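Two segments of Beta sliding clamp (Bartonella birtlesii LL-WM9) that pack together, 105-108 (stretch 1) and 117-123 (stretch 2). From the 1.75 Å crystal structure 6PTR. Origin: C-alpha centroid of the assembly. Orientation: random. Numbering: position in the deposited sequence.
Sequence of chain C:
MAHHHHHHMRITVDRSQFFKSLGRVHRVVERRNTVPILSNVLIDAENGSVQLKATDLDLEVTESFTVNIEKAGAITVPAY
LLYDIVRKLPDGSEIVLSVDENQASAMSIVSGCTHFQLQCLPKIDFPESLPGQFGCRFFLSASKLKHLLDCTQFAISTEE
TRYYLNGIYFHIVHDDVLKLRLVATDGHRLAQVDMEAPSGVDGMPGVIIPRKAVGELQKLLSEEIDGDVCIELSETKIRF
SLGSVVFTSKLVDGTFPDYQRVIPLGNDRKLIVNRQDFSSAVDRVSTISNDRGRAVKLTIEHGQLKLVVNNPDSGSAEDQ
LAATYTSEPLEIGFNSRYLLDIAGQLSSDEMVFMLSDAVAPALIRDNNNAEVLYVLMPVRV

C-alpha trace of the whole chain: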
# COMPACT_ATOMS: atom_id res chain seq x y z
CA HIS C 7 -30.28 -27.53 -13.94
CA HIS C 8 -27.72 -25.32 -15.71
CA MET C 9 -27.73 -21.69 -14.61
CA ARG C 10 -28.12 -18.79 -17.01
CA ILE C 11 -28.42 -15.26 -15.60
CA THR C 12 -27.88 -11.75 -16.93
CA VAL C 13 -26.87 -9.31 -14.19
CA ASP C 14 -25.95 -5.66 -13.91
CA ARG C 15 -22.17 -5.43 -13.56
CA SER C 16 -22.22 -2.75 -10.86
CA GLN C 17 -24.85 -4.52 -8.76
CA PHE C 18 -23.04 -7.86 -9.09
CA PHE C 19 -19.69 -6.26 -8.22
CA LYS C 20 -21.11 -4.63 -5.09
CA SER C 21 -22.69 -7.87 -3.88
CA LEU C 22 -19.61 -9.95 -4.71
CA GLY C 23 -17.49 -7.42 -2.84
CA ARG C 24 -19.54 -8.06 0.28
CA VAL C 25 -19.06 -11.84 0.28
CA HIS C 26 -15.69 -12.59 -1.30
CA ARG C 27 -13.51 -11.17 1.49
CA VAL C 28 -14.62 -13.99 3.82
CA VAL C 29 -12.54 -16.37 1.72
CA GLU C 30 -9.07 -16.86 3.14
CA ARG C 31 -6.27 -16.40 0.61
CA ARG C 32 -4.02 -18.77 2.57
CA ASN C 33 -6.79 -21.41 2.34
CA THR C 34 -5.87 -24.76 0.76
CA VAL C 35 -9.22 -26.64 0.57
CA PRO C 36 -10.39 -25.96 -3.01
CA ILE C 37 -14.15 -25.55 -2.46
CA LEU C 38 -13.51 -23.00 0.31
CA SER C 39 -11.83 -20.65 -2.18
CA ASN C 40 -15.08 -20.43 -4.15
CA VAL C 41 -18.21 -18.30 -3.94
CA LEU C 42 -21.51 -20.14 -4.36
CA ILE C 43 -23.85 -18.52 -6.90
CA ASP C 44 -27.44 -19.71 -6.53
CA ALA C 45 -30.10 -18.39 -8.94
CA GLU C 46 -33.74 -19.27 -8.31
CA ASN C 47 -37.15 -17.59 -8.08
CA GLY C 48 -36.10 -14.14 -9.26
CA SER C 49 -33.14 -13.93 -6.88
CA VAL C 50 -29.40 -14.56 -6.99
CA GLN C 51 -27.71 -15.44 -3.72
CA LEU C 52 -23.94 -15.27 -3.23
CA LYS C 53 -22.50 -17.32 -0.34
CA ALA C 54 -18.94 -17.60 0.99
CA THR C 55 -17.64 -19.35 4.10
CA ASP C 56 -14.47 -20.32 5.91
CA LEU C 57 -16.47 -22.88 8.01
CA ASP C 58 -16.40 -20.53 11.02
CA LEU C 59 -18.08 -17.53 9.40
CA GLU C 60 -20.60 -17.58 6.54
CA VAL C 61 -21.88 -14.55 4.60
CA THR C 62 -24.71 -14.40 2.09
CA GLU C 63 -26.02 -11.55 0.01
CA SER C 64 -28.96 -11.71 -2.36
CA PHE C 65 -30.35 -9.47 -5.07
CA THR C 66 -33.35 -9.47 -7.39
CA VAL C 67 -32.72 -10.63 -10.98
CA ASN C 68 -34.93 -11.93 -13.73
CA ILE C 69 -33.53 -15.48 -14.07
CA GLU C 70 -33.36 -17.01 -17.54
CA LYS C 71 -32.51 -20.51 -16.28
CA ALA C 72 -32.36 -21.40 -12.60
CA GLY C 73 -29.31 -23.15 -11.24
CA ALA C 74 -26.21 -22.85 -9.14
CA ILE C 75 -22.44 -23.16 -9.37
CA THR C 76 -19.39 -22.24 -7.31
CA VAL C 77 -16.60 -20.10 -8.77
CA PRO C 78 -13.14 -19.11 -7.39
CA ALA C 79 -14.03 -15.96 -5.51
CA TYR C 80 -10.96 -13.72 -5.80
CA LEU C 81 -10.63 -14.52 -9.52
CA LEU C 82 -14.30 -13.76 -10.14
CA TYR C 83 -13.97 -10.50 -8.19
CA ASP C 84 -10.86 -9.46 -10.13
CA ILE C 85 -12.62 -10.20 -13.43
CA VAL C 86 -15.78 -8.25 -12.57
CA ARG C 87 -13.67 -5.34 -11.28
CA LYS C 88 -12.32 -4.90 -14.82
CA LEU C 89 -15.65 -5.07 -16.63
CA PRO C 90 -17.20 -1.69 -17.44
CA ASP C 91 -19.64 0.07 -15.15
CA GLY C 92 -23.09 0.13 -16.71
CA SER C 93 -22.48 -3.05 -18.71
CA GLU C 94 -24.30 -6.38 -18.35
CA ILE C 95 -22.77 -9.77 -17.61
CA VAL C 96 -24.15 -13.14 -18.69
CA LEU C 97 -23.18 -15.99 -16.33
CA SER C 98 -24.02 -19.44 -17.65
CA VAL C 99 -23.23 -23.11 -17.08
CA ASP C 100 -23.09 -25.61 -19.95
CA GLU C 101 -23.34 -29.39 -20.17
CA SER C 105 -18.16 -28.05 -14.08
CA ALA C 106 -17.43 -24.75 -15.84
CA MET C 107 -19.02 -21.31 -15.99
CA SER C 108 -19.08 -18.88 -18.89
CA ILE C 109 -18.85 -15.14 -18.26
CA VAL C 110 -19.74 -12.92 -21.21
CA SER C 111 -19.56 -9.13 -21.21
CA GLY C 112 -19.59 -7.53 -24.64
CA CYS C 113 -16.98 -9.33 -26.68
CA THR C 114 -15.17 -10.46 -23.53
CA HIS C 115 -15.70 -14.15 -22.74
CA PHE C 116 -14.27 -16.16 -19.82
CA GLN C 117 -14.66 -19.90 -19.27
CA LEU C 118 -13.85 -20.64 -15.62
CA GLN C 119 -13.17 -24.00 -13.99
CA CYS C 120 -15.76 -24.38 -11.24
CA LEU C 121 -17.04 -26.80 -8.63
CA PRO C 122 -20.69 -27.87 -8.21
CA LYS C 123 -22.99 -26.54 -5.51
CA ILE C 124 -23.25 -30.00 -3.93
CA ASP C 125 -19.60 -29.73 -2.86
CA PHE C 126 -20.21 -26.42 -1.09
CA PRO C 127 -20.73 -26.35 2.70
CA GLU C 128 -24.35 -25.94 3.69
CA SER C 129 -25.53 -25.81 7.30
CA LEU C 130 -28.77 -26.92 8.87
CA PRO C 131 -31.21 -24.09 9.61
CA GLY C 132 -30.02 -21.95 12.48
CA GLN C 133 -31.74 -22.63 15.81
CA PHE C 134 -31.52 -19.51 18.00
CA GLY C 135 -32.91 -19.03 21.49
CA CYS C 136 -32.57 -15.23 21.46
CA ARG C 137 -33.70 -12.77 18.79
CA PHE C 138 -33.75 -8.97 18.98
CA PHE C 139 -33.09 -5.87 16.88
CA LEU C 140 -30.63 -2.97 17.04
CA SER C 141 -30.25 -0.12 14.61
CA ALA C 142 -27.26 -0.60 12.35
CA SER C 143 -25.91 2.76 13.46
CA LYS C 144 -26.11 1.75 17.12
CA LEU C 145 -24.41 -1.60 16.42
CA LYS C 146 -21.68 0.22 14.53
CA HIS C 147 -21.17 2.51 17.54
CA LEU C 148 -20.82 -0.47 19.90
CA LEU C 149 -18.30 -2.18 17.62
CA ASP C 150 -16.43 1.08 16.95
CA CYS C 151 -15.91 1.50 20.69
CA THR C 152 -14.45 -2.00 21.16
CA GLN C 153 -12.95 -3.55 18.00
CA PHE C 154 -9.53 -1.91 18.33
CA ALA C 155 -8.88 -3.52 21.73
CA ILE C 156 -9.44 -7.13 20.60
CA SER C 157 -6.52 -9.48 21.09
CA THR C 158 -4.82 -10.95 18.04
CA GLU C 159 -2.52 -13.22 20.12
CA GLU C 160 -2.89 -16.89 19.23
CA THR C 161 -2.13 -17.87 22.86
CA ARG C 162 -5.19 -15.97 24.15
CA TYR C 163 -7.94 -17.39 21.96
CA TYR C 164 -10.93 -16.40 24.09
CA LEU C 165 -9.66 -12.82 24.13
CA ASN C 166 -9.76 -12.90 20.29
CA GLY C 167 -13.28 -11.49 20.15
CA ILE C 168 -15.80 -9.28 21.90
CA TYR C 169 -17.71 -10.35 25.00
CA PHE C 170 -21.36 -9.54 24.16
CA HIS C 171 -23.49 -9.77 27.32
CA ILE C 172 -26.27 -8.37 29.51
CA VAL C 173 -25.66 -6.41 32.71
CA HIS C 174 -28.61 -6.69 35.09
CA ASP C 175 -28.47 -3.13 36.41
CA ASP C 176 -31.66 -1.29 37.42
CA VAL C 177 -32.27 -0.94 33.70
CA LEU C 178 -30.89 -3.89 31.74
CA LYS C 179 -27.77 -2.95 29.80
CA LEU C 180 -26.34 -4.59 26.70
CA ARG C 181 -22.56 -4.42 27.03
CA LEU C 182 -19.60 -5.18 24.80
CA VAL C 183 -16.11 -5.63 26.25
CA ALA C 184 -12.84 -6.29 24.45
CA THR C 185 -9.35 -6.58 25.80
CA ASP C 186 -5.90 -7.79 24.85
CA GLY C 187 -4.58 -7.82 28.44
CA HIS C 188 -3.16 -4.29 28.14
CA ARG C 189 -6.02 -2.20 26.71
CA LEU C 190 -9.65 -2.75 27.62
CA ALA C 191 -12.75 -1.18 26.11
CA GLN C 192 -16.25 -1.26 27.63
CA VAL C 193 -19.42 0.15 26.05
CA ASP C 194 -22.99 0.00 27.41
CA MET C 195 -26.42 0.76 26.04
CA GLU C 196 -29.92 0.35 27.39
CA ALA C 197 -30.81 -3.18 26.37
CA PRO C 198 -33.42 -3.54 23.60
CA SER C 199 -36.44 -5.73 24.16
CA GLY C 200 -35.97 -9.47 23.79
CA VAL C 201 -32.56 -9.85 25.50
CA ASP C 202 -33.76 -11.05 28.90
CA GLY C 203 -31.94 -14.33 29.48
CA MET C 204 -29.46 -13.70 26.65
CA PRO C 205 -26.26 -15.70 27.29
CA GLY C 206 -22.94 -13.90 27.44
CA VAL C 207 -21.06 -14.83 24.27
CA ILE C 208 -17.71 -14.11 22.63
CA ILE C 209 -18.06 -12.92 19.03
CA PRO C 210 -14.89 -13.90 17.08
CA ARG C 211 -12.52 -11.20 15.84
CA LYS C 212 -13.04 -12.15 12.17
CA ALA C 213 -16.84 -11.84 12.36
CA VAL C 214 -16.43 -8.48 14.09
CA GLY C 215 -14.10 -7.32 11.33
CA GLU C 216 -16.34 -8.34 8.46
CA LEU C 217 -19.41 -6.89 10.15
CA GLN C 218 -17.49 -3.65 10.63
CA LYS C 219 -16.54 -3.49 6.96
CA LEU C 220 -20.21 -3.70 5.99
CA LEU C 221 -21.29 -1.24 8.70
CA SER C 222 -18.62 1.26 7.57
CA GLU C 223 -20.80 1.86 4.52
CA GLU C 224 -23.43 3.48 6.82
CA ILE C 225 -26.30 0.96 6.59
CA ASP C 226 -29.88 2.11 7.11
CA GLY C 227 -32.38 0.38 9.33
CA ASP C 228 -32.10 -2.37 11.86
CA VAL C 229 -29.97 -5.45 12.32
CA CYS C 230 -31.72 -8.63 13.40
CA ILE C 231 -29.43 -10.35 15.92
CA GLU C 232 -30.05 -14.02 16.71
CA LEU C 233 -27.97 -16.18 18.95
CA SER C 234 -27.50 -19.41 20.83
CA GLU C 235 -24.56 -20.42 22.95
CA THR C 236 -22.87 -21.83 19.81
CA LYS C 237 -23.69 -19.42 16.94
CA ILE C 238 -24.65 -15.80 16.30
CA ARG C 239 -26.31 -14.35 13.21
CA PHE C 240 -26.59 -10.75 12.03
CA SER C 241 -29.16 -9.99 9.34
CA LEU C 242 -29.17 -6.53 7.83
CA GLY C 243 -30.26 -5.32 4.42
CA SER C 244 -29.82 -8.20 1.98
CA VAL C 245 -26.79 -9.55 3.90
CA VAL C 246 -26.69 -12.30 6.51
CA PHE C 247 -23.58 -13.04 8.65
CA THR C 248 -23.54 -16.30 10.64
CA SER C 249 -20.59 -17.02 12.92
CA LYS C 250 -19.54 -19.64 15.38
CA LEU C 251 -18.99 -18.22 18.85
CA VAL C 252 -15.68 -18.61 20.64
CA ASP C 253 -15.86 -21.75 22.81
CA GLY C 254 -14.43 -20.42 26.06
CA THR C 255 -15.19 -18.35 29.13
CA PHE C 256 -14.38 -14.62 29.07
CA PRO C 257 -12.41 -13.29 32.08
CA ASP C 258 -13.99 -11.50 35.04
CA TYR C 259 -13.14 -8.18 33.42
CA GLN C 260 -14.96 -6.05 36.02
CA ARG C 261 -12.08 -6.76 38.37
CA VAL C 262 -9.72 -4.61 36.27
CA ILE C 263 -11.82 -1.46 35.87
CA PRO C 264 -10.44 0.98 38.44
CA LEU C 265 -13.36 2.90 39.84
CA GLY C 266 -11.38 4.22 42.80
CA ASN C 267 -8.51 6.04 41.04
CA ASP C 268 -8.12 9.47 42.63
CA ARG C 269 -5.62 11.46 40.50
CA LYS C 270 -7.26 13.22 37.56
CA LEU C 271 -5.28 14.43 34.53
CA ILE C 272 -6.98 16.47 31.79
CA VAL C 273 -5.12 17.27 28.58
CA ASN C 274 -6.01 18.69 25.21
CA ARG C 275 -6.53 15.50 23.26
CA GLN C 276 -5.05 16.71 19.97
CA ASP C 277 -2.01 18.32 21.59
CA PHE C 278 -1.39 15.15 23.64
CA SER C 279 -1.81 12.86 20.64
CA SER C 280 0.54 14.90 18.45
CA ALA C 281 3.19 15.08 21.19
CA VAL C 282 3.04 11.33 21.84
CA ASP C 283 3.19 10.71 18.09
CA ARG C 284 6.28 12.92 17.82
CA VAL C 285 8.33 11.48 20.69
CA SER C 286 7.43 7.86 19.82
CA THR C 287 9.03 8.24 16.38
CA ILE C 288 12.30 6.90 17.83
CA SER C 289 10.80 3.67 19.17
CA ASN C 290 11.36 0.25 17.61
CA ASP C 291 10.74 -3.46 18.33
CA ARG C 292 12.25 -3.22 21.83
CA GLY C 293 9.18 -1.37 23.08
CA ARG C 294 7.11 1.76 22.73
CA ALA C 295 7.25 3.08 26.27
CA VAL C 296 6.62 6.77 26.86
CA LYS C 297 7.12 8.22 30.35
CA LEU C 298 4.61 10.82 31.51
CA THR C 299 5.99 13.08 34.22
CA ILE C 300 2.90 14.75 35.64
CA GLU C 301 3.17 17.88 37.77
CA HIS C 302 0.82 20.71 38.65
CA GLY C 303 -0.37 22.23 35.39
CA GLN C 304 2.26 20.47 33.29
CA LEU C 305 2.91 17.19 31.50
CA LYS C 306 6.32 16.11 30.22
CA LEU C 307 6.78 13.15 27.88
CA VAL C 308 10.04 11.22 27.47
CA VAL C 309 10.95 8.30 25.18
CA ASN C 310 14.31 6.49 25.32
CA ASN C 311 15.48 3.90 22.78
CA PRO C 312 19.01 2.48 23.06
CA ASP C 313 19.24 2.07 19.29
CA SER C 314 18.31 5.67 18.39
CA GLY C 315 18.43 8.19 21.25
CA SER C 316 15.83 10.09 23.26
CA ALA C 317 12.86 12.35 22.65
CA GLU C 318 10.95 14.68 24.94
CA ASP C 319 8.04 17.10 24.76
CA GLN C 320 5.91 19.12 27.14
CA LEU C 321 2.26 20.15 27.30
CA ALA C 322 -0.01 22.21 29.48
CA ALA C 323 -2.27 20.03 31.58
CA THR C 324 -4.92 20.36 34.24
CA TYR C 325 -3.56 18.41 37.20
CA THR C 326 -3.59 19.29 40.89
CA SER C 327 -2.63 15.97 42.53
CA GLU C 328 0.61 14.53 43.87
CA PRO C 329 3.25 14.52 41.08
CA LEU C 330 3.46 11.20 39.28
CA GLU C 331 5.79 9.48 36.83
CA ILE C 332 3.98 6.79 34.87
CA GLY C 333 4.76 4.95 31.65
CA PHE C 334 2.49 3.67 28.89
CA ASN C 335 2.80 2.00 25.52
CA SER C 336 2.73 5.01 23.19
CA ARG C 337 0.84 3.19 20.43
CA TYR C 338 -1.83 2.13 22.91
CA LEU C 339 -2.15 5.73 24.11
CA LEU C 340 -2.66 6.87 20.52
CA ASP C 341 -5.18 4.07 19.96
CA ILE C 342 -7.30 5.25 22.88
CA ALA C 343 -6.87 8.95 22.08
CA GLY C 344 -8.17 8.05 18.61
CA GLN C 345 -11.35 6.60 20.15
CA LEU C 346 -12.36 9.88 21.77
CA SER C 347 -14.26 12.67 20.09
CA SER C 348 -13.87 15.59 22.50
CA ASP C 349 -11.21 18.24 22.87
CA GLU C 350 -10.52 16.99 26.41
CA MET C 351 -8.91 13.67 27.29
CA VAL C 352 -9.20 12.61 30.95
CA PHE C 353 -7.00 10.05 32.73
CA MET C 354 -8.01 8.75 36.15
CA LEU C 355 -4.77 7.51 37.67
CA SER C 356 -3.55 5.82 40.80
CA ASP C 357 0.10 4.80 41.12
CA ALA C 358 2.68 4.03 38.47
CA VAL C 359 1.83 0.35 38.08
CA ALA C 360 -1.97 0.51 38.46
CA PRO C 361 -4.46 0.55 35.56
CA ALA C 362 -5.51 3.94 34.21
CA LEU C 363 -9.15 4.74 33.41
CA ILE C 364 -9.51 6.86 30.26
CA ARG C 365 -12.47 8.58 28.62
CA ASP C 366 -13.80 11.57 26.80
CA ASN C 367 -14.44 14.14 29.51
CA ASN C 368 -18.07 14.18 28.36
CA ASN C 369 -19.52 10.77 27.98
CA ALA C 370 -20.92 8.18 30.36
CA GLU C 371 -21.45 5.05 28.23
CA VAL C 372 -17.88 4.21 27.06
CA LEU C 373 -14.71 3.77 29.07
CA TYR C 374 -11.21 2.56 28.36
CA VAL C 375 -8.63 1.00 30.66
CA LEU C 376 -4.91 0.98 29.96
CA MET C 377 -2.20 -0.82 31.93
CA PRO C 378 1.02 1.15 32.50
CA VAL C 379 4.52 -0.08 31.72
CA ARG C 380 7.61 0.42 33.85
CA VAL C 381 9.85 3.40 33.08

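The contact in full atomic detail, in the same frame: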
# COMPACT_ATOMS: atom_id res chain seq x y z
N SER C 105 -17.63 -29.17 -14.86
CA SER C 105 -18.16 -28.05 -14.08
C SER C 105 -17.42 -26.76 -14.45
O SER C 105 -16.31 -26.50 -13.98
CB SER C 105 -18.04 -28.34 -12.59
OG SER C 105 -19.25 -28.02 -11.91
N ALA C 106 -18.05 -25.96 -15.32
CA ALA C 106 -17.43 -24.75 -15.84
C ALA C 106 -18.49 -23.69 -16.03
O ALA C 106 -19.66 -23.99 -16.30
CB ALA C 106 -16.70 -25.02 -17.16
N MET C 107 -18.10 -22.43 -15.86
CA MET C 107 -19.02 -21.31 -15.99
C MET C 107 -18.49 -20.35 -17.04
O MET C 107 -17.30 -20.02 -17.05
CB MET C 107 -19.22 -20.57 -14.68
CG MET C 107 -20.34 -19.52 -14.77
SD MET C 107 -20.56 -18.55 -13.26
CE MET C 107 -19.09 -17.53 -13.30
N SER C 108 -19.38 -19.91 -17.91
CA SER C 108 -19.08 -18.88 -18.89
C SER C 108 -19.45 -17.51 -18.33
O SER C 108 -20.48 -17.34 -17.67
CB SER C 108 -19.85 -19.16 -20.18
OG SER C 108 -19.86 -18.04 -21.05
N GLN C 117 -14.17 -18.58 -19.64
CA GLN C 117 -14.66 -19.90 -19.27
C GLN C 117 -13.87 -20.30 -18.03
O GLN C 117 -12.65 -20.47 -18.11
CB GLN C 117 -14.45 -20.92 -20.39
CG GLN C 117 -15.38 -20.76 -21.56
CD GLN C 117 -16.74 -21.36 -21.28
OE1 GLN C 117 -16.87 -22.25 -20.44
NE2 GLN C 117 -17.76 -20.88 -21.98
N LEU C 118 -14.54 -20.42 -16.89
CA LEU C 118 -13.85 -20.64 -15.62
C LEU C 118 -14.11 -22.05 -15.11
O LEU C 118 -15.25 -22.51 -15.09
CB LEU C 118 -14.26 -19.62 -14.55
CG LEU C 118 -13.97 -18.14 -14.78
CD1 LEU C 118 -14.29 -17.38 -13.50
CD2 LEU C 118 -12.52 -17.94 -15.20
N GLN C 119 -13.04 -22.72 -14.68
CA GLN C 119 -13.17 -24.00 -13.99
C GLN C 119 -13.84 -23.79 -12.65
O GLN C 119 -13.39 -22.97 -11.84
CB GLN C 119 -11.79 -24.63 -13.81
CG GLN C 119 -11.10 -25.04 -15.10
CD GLN C 119 -9.63 -25.36 -14.89
OE1 GLN C 119 -9.15 -25.45 -13.76
NE2 GLN C 119 -8.90 -25.52 -15.99
N CYS C 120 -14.89 -24.56 -12.39
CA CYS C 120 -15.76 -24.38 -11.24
C CYS C 120 -15.91 -25.69 -10.48
O CYS C 120 -15.36 -26.73 -10.85
CB CYS C 120 -17.13 -23.88 -11.69
SG CYS C 120 -17.10 -22.16 -12.23
N LEU C 121 -16.69 -25.63 -9.41
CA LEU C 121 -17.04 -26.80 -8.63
C LEU C 121 -18.54 -26.75 -8.35
O LEU C 121 -19.10 -25.66 -8.16
CB LEU C 121 -16.24 -26.83 -7.32
CG LEU C 121 -14.73 -27.06 -7.49
CD1 LEU C 121 -14.00 -26.85 -6.18
CD2 LEU C 121 -14.46 -28.45 -8.04
N PRO C 122 -19.22 -27.89 -8.33
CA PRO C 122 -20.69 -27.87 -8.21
C PRO C 122 -21.15 -27.46 -6.83
O PRO C 122 -20.45 -27.62 -5.82
CB PRO C 122 -21.09 -29.33 -8.52
CG PRO C 122 -19.89 -30.13 -8.12
CD PRO C 122 -18.69 -29.25 -8.50
N LYS C 123 -22.38 -26.94 -6.78
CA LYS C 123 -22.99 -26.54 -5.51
C LYS C 123 -22.98 -27.65 -4.47
O LYS C 123 -22.81 -27.39 -3.27
CB LYS C 123 -24.43 -26.08 -5.75
CG LYS C 123 -25.18 -25.77 -4.47
CD LYS C 123 -26.65 -25.44 -4.70
CE LYS C 123 -27.38 -25.22 -3.37
NZ LYS C 123 -28.81 -24.85 -3.56

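Three backbone hydrogen bonds carry this contact, and none of them depends on the identity of a side chain. Met-107 and Leu-118 face each other as the hydrogen-bonded pair of an antiparallel ladder and exchange two of them: Leu-118 N donates to Met-107 O at 2.8 Å, nearly straight at 171°, and Met-107 N donates to Leu-118 O at 3.0 Å and 162°. The third lies one step outward, where Cys-120 N reaches Ser-105 O at 2.9 Å. Its angle of 153° is the most bent of the three, and it carries the pairing beyond the last bridge, that of Ala-106 with Gln-119.

The flanking bridges, Ala-106 with Gln-119 and Ser-108 with Gln-117, are non-hydrogen-bonded pairs, and their CA atoms stand closer (4.7 and 4.6 Å) than the 5.2 Å between those of Met-107 and Leu-118. The approach brings alpha carbons against carbonyls that already accept a hydrogen bond: Ala-106 CA lies 3.2 Å from Leu-118 O, and Gln-117 CA lies 3.5 Å from Met-107 O. These CA-H...O contacts supplement the ladder. The strands run at 156° to one another, antiparallel with a moderate twist.

Alternation along the strands then sorts the side chains. Met-107 and Leu-118 share one face and are both buried, which suits their apolar character. Met-107 extends with chi1 and chi2 in t before chi3 turns to p, while Leu-118 takes the common m, t rotamer. Cys-120, also buried, points its CA-to-CB bond toward the first stretch and, with chi1 m, sets its sulfur against the base of the methionine: Met-107 CB to Cys-120 SG is 3.6 Å. A small, weakly polar side chain fits this buried position beside the methionine, just past the end of the strand.

The opposite face, bearing Ala-106, Ser-108, Gln-117 and Gln-119, is more open, and its residues are small or polar. Gln-117 sends its CB to that face, but chi1 and chi2, both m, fold the chain back so that its amide comes nearer the neighboring strand. Gln-117 NE2 packs 3.3 Å from Ser-108 CB and is hydrogen-bonded to a residue adjoining one of the stretches; Gln-117 OE1 lies 4.3 Å from Ala-106 CB. The short side chains of Ala-106 and Ser-108 thus form the surface along which the glutamine lies. Gln-119, by contrast, extends into an exposed position, barely covers the first stretch, and bonds through its NE2 elsewhere in the structure.

At the outer end, Ser-105 contributes more than its carbonyl. Its CA-to-CB bond points toward the second stretch, with Ser-105 OG 3.6 Å from Pro-122 N and 3.7 Å from Pro-122 CD, a compact polar side chain lying against the start of the proline. Leu-121 points away and is barely covered, Pro-122 makes the last contact, and Lys-123 makes none. In all, 404 Å² is buried. The rule is economical: backbone bonds fix the register, apolar residues fill the buried face, and on the more open face a folded glutamine lies against small residues of the other strand.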